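Local coordinates for protein pilin (Streptococcus pyogenes serotype M1, PDB 3GLD) that forms the backbone of the pilus by stacking head to tail through intermolecular isopeptide bonds, enabling adhesion to host cells, bacterial aggregation and biofilm formation, at residues Asn50-Gly53 with Asn54-Lys57; Asp108-Gly112 with Val113-Thr117; Trp128-Glu131 with Gln132-Pro135. The protein carries 2 engineered substitutions. All blocks are in the same frame, centred on the assembly; numbering follows the deposited sequence. Where two conformers were deposited one is given.

Contact 1: Asn50-Gly53 with Asn54-Lys57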
loop_
_atom_site.group_PDB
_atom_site.type_symbol
_atom_site.label_atom_id
_atom_site.label_comp_id
_atom_site.label_asym_id
_atom_site.label_seq_id
_atom_site.Cartn_x
_atom_site.Cartn_y
_atom_site.Cartn_z
ATOM N N ASN A 50 20.736 -26.625 -16.611
ATOM C CA ASN A 50 21.525 -27.706 -17.183
ATOM C C ASN A 50 22.918 -27.147 -17.441
ATOM O O ASN A 50 23.116 -26.318 -18.340
ATOM C CB ASN A 50 20.889 -28.226 -18.480
ATOM C CG ASN A 50 20.878 -29.738 -18.559
ATOM O OD1 ASN A 50 19.831 -30.352 -18.799
ATOM N ND2 ASN A 50 22.041 -30.355 -18.351
ATOM N N GLU A 51 23.873 -27.574 -16.622
ATOM C CA GLU A 51 25.216 -27.038 -16.714
ATOM C C GLU A 51 26.074 -27.712 -17.775
ATOM O O GLU A 51 26.241 -28.943 -17.811
ATOM C CB GLU A 51 25.929 -27.072 -15.363
ATOM C CG GLU A 51 25.507 -25.957 -14.405
ATOM C CD GLU A 51 26.475 -25.790 -13.244
ATOM O OE1 GLU A 51 26.906 -26.823 -12.680
ATOM O OE2 GLU A 51 26.802 -24.633 -12.888
ATOM N N ASP A 52 26.562 -26.865 -18.667
ATOM C CA ASP A 52 27.629 -27.185 -19.591
ATOM C C ASP A 52 28.707 -26.112 -19.406
ATOM O O ASP A 52 28.636 -25.293 -18.461
ATOM C CB ASP A 52 27.104 -27.223 -21.037
ATOM C CG ASP A 52 26.054 -26.151 -21.325
ATOM O OD1 ASP A 52 25.975 -25.155 -20.585
ATOM O OD2 ASP A 52 25.309 -26.302 -22.311
ATOM N N GLY A 53 29.689 -26.086 -20.298
ATOM C CA GLY A 53 30.686 -25.020 -20.276
ATOM C C GLY A 53 30.142 -23.715 -20.840
ATOM O O GLY A 53 30.933 -22.824 -21.186
ATOM N N ASN A 54 28.803 -23.600 -20.922
ATOM C CA ASN A 54 28.144 -22.408 -21.462
ATOM C C ASN A 54 27.233 -21.718 -20.435
ATOM O O ASN A 54 27.400 -20.529 -20.138
ATOM C CB ASN A 54 27.341 -22.783 -22.704
ATOM C CG ASN A 54 27.369 -21.707 -23.762
ATOM O OD1 ASN A 54 26.699 -20.683 -23.639
ATOM N ND2 ASN A 54 28.140 -21.940 -24.828
ATOM N N LYS A 55 26.274 -22.477 -19.911
ATOM C CA LYS A 55 25.349 -22.016 -18.889
ATOM C C LYS A 55 25.818 -22.521 -17.538
ATOM O O LYS A 55 26.277 -23.664 -17.424
ATOM C CB LYS A 55 23.931 -22.533 -19.152
ATOM C CG LYS A 55 23.283 -22.039 -20.437
ATOM C CD LYS A 55 21.859 -22.608 -20.574
ATOM C CE LYS A 55 21.419 -22.654 -22.035
ATOM N NZ LYS A 55 20.148 -23.428 -22.186
ATOM N N PHE A 56 25.699 -21.667 -16.523
ATOM C CA PHE A 56 26.150 -21.978 -15.171
ATOM C C PHE A 56 25.082 -21.614 -14.155
ATOM O O PHE A 56 24.319 -20.673 -14.364
ATOM C CB PHE A 56 27.421 -21.187 -14.834
ATOM C CG PHE A 56 28.626 -21.565 -15.671
ATOM C CD1 PHE A 56 29.561 -22.493 -15.198
ATOM C CD2 PHE A 56 28.832 -20.981 -16.921
ATOM C CE1 PHE A 56 30.683 -22.845 -15.973
ATOM C CE2 PHE A 56 29.959 -21.334 -17.709
ATOM C CZ PHE A 56 30.875 -22.266 -17.233
ATOM N N LYS A 57 25.043 -22.352 -13.051
ATOM C CA LYS A 57 24.274 -21.922 -11.893
ATOM C C LYS A 57 24.929 -20.645 -11.382
ATOM O O LYS A 57 26.151 -20.546 -11.374
ATOM C CB LYS A 57 24.286 -22.994 -10.807
ATOM C CG LYS A 57 23.488 -24.238 -11.181
ATOM C CD LYS A 57 23.586 -25.339 -10.118
ATOM C CE LYS A 57 22.983 -26.661 -10.631
ATOM N NZ LYS A 57 23.155 -27.781 -9.651
#

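Contact 2: Asp108-Gly112 with Val113-Thr117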
loop_
_atom_site.group_PDB
_atom_site.type_symbol
_atom_site.label_atom_id
_atom_site.label_comp_id
_atom_site.label_asym_id
_atom_site.label_seq_id
_atom_site.Cartn_x
_atom_site.Cartn_y
_atom_site.Cartn_z
ATOM N N ASP A 108 6.843 -10.117 6.400
ATOM C CA ASP A 108 6.164 -9.200 7.320
ATOM C C ASP A 108 5.120 -8.434 6.499
ATOM O O ASP A 108 5.363 -7.295 6.078
ATOM C CB ASP A 108 7.164 -8.249 8.002
ATOM C CG ASP A 108 8.366 -8.984 8.619
ATOM O OD1 ASP A 108 8.172 -9.980 9.368
ATOM O OD2 ASP A 108 9.516 -8.547 8.357
ATOM N N LYS A 109 3.987 -9.090 6.247
ATOM C CA LYS A 109 2.958 -8.590 5.335
ATOM C C LYS A 109 2.317 -7.308 5.865
ATOM O O LYS A 109 1.843 -7.267 6.997
ATOM C CB LYS A 109 1.888 -9.659 5.089
ATOM C CG LYS A 109 2.391 -10.890 4.326
ATOM C CD LYS A 109 1.399 -12.060 4.383
ATOM C CE LYS A 109 0.443 -12.052 3.190
ATOM N NZ LYS A 109 -0.769 -12.903 3.450
ATOM N N VAL A 110 2.337 -6.268 5.042
ATOM C CA VAL A 110 1.770 -4.964 5.384
ATOM C C VAL A 110 0.269 -5.038 5.125
ATOM O O VAL A 110 -0.150 -5.449 4.039
ATOM C CB VAL A 110 2.393 -3.861 4.499
ATOM C CG1 VAL A 110 1.846 -2.467 4.829
ATOM C CG2 VAL A 110 3.919 -3.911 4.589
ATOM N N PRO A 111 -0.551 -4.629 6.118
ATOM C CA PRO A 111 -2.014 -4.671 5.963
ATOM C C PRO A 111 -2.496 -3.915 4.729
ATOM O O PRO A 111 -1.992 -2.839 4.431
ATOM C CB PRO A 111 -2.524 -4.007 7.250
ATOM C CG PRO A 111 -1.377 -4.134 8.217
ATOM C CD PRO A 111 -0.164 -3.963 7.372
ATOM N N GLY A 112 -3.454 -4.504 4.016
ATOM C CA GLY A 112 -3.971 -3.944 2.776
ATOM C C GLY A 112 -3.128 -4.166 1.520
ATOM O O GLY A 112 -3.549 -3.774 0.425
ATOM N N VAL A 113 -1.939 -4.754 1.665
ATOM C CA VAL A 113 -1.043 -4.960 0.505
ATOM C C VAL A 113 -1.117 -6.359 -0.097
ATOM O O VAL A 113 -0.985 -7.351 0.602
ATOM C CB VAL A 113 0.447 -4.618 0.824
ATOM C CG1 VAL A 113 1.341 -4.923 -0.384
ATOM C CG2 VAL A 113 0.575 -3.142 1.236
ATOM N N SER A 114 -1.341 -6.407 -1.402
ATOM C CA SER A 114 -1.279 -7.636 -2.174
ATOM C C SER A 114 0.077 -7.686 -2.867
ATOM O O SER A 114 0.437 -6.760 -3.602
ATOM C CB SER A 114 -2.376 -7.647 -3.229
ATOM O OG SER A 114 -3.656 -7.628 -2.621
ATOM N N TYR A 115 0.810 -8.772 -2.639
ATOM C CA TYR A 115 2.189 -8.877 -3.079
ATOM C C TYR A 115 2.352 -9.427 -4.489
ATOM O O TYR A 115 1.660 -10.376 -4.887
ATOM C CB TYR A 115 2.990 -9.697 -2.064
ATOM C CG TYR A 115 3.301 -8.894 -0.822
ATOM C CD1 TYR A 115 4.504 -8.191 -0.706
ATOM C CD2 TYR A 115 2.375 -8.800 0.219
ATOM C CE1 TYR A 115 4.783 -7.442 0.430
ATOM C CE2 TYR A 115 2.640 -8.050 1.353
ATOM C CZ TYR A 115 3.838 -7.368 1.454
ATOM O OH TYR A 115 4.087 -6.633 2.581
ATOM N N ASP A 116 3.261 -8.815 -5.245
ATOM C CA ASP A 116 3.639 -9.322 -6.564
ATOM C C ASP A 116 4.298 -10.692 -6.436
ATOM O O ASP A 116 5.291 -10.861 -5.719
ATOM C CB ASP A 116 4.570 -8.342 -7.278
ATOM C CG ASP A 116 4.683 -8.624 -8.771
ATOM O OD1 ASP A 116 4.449 -9.783 -9.175
ATOM O OD2 ASP A 116 4.988 -7.686 -9.537
ATOM N N THR A 117 3.734 -11.673 -7.131
ATOM C CA THR A 117 4.243 -13.042 -7.079
ATOM C C THR A 117 5.258 -13.332 -8.189
ATOM O O THR A 117 5.820 -14.434 -8.249
ATOM C CB THR A 117 3.104 -14.102 -7.108
ATOM O OG1 THR A 117 2.263 -13.882 -8.254
ATOM C CG2 THR A 117 2.256 -14.021 -5.825
HETATM O O HOH W 1 -0.911 -7.973 3.016
HETATM O O HOH W 2 -4.404 -5.595 -1.440
#

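Contact 3: Trp128-Glu131 with Gln132-Pro135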
loop_
_atom_site.group_PDB
_atom_site.type_symbol
_atom_site.label_atom_id
_atom_site.label_comp_id
_atom_site.label_asym_id
_atom_site.label_seq_id
_atom_site.Cartn_x
_atom_site.Cartn_y
_atom_site.Cartn_z
ATOM N N TRP A 128 34.960 -12.569 -21.574
ATOM C CA TRP A 128 36.382 -12.272 -21.412
ATOM C C TRP A 128 36.570 -10.816 -21.773
ATOM O O TRP A 128 36.095 -10.370 -22.820
ATOM C CB TRP A 128 37.265 -13.142 -22.331
ATOM C CG TRP A 128 38.720 -12.904 -22.090
ATOM C CD1 TRP A 128 39.558 -12.115 -22.830
ATOM C CD2 TRP A 128 39.499 -13.422 -21.010
ATOM N NE1 TRP A 128 40.829 -12.138 -22.289
ATOM C CE2 TRP A 128 40.814 -12.922 -21.162
ATOM C CE3 TRP A 128 39.215 -14.267 -19.925
ATOM C CZ2 TRP A 128 41.852 -13.255 -20.283
ATOM C CZ3 TRP A 128 40.250 -14.597 -19.042
ATOM C CH2 TRP A 128 41.554 -14.078 -19.228
ATOM N N ASN A 129 37.217 -10.063 -20.896
ATOM C CA ASN A 129 37.390 -8.629 -21.160
ATOM C C ASN A 129 38.783 -8.433 -21.706
ATOM O O ASN A 129 39.766 -8.738 -21.025
ATOM C CB ASN A 129 37.149 -7.750 -19.919
ATOM C CG ASN A 129 37.188 -6.249 -20.244
ATOM O OD1 ASN A 129 38.261 -5.637 -20.300
ATOM N ND2 ASN A 129 36.008 -5.657 -20.481
ATOM N N GLU A 130 38.850 -7.934 -22.940
ATOM C CA GLU A 130 40.113 -7.844 -23.657
ATOM C C GLU A 130 41.139 -6.993 -22.915
ATOM O O GLU A 130 42.268 -7.438 -22.709
ATOM C CB GLU A 130 39.909 -7.366 -25.100
ATOM C CG GLU A 130 40.940 -7.967 -26.080
ATOM C CD GLU A 130 41.111 -9.480 -25.911
ATOM O OE1 GLU A 130 40.225 -10.248 -26.375
ATOM O OE2 GLU A 130 42.137 -9.896 -25.312
ATOM N N GLU A 131 40.735 -5.807 -22.457
ATOM C CA GLU A 131 41.679 -4.889 -21.811
ATOM C C GLU A 131 42.091 -5.310 -20.399
ATOM O O GLU A 131 43.241 -5.102 -19.991
ATOM C CB GLU A 131 41.165 -3.449 -21.813
ATOM C CG GLU A 131 42.302 -2.450 -21.705
ATOM C CD GLU A 131 41.841 -1.021 -21.650
ATOM O OE1 GLU A 131 40.651 -0.759 -21.944
ATOM O OE2 GLU A 131 42.686 -0.163 -21.318
ATOM N N GLN A 132 41.168 -5.911 -19.659
ATOM C CA GLN A 132 41.427 -6.309 -18.275
ATOM C C GLN A 132 41.978 -7.731 -18.171
ATOM O O GLN A 132 42.395 -8.170 -17.095
ATOM C CB GLN A 132 40.138 -6.215 -17.448
ATOM C CG GLN A 132 39.599 -4.786 -17.225
ATOM C CD GLN A 132 38.192 -4.783 -16.631
ATOM O OE1 GLN A 132 37.250 -4.284 -17.251
ATOM N NE2 GLN A 132 38.044 -5.351 -15.434
ATOM N N GLN A 133 41.937 -8.457 -19.283
ATOM C CA GLN A 133 42.427 -9.844 -19.328
ATOM C C GLN A 133 41.851 -10.708 -18.192
ATOM O O GLN A 133 42.590 -11.326 -17.407
ATOM C CB GLN A 133 43.969 -9.886 -19.367
ATOM C CG GLN A 133 44.576 -9.372 -20.683
ATOM C CD GLN A 133 44.242 -10.248 -21.884
ATOM O OE1 GLN A 133 43.518 -9.829 -22.794
ATOM N NE2 GLN A 133 44.763 -11.472 -21.890
ATOM N N LYS A 134 40.521 -10.723 -18.107
ATOM C CA LYS A 134 39.778 -11.547 -17.124
ATOM C C LYS A 134 38.285 -11.660 -17.496
ATOM O O LYS A 134 37.810 -10.891 -18.332
ATOM C CB LYS A 134 39.999 -11.061 -15.672
ATOM C CG LYS A 134 39.127 -9.904 -15.190
ATOM C CD LYS A 134 39.394 -9.608 -13.717
ATOM C CE LYS A 134 38.145 -9.044 -13.011
ATOM N NZ LYS A 134 38.329 -8.786 -11.529
ATOM N N PRO A 135 37.561 -12.646 -16.907
ATOM C CA PRO A 135 36.118 -12.743 -17.153
ATOM C C PRO A 135 35.394 -11.677 -16.338
ATOM O O PRO A 135 35.561 -11.611 -15.119
ATOM C CB PRO A 135 35.747 -14.150 -16.659
ATOM C CG PRO A 135 37.028 -14.750 -16.083
ATOM C CD PRO A 135 38.028 -13.661 -15.944
#

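Contact 1: Asn50-Gly53 with Asn54-Lys57
Glu51 meets Lys57, and Asp52 meets Asn54 and Lys55, across the tight bend that leads into strand 55-57; in the conformer described, one of two modelled, Asp52 makes an Asx turn at its tip. The carboxylate of Glu51 serves as an acceptor for the edge of the strand: its extended chain brings OE2 to Lys57 N at 2.9 Å, in an almost straight bond (169°) made on the anti side of the oxygen, somewhat out of the carboxylate plane. The same OE2 lies 3.7 Å from Lys57 CG, where the two side chains cross at about a right angle. At Asp52, chi1 of 38° folds CG between the backbone N and the carbonyl carbon, which turns OD1 back over the bend. There it accepts Lys55 N at 2.8 Å, nearly along the C-O axis, and Asn54 N at 3.2 Å from above the carboxylate plane, both from one face. A short acidic side chain suits this place, since one oxygen grips two successive amides. Asp52 O sits over one face of the Phe56 ring, offset toward the rim. Phe56 also stacks on Tyr98, while its backbone bonds to Val97 and Tyr99 on strand 96-104. Gly53 O lies 3.9 Å from Phe56 CE2.

Contact 2: Asp108-Gly112 with Val113-Thr117
Tyr115 reaches back to Val110, and its OH accepts the backbone N of Val110 at 3.0 Å with an N-H...O angle of 165°. The donor lies at the edge of the ring, near its plane, while Val110 CG2 touches the same hydroxyl oxygen at 3.4 Å. Tyrosine suits the place because its length carries an acceptor across to the preceding loop and its ring offers a flat surface: Val113 CG1 rests over one face, offset toward the rim. The other methyl of Val113, CG2, is anti to the carbonyl carbon and packs 3.8 Å from Val110 CB. Behind these side chains stands a type II turn from Val110 to Val113, closed by Val113 N to Val110 O at 3.1 Å. Pro111 and Gly112 fill its two central corners, the glycine adopting the positive phi such a turn requires. One water donates to both Val110 O and Val113 O, and a second joins Gly112 O to Ser114 OG. Further out, Gly112 and Ser114 pair with strand 151-169, and Asp116 N donates to Asn155 OD1. Asn155 is the natural isopeptide partner of Lys23, so the turn and its tyrosine border an intramolecular isopeptide site whose autocatalytic position, Ala104, is engineered here.

Contact 3: Trp128-Glu131 with Gln132-Pro135
Trp128 lies flat across the chain that returns to meet it, at the turn of the beta hairpin of strands 119-129 and 134-144. With CG anti to the backbone N (chi1 -176°), the indole swings over the opposite strand; one face lies over Lys134 N, and Trp128 CZ2 comes within 3.3 Å of Gln133 C. Farther along the ring, CZ3 touches Pro135 CD at 3.9 Å, an apolar contact between neighbours on one side of the sheet. Trp128 and Pro135 are a non-hydrogen-bonded antiparallel pair, a position at which a proline, having no N-H, forfeits no bond to the partner strand.

The polar backbone groups are served one residue further in. Asn129 N donates to Lys134 O at 2.8 Å and 161°, the firm bond beside the turn. Asn129 O takes Gln133 N at 2.8 Å, but the bond is strongly bent and weak. The side chain of Asn129 adds a third tie: its OD1 accepts Gln132 N at 3.0 Å (151°), in the carbonyl plane and on a lone pair, so an amide in the turn is satisfied by a side chain just before it. Asparagine has the right reach for this: its short side chain, with CG anti to the backbone N, places OD1 within bonding range of Gln132 N. Gln132 CG rests against the same OD1 at 3.5 Å, where the two side chains cross at a slant. Gln133 takes the left-handed backbone conformation that turns the chain into its return leg.

The hairpin stands at the outer end of its sheet, away from the isopeptide sites. Strand 119-129 pairs antiparallel with strand 96-104 as well as with strand 134-144, which in turn pairs with the short strand 147-148.

Overall arrangement
All three contacts are local turns within one isopeptide-containing domain, and they follow in series along the chain. Contacts 1 and 3 belong to the same sheet and the same end of the molecule: strand 96-104 lies between the strands of the two contacts in the sheet. Their centres are 20 Å apart and their nearest atoms about 9 Å, without touching. Contact 2 lies near the middle of the chain, with its centre 35 Å from that of contact 1 and 43 Å from that of contact 3. It alone borders an isopeptide site, with the Tyr115 side chain about 6 Å from that of the engineered Ala104; the other two lie far from such sites.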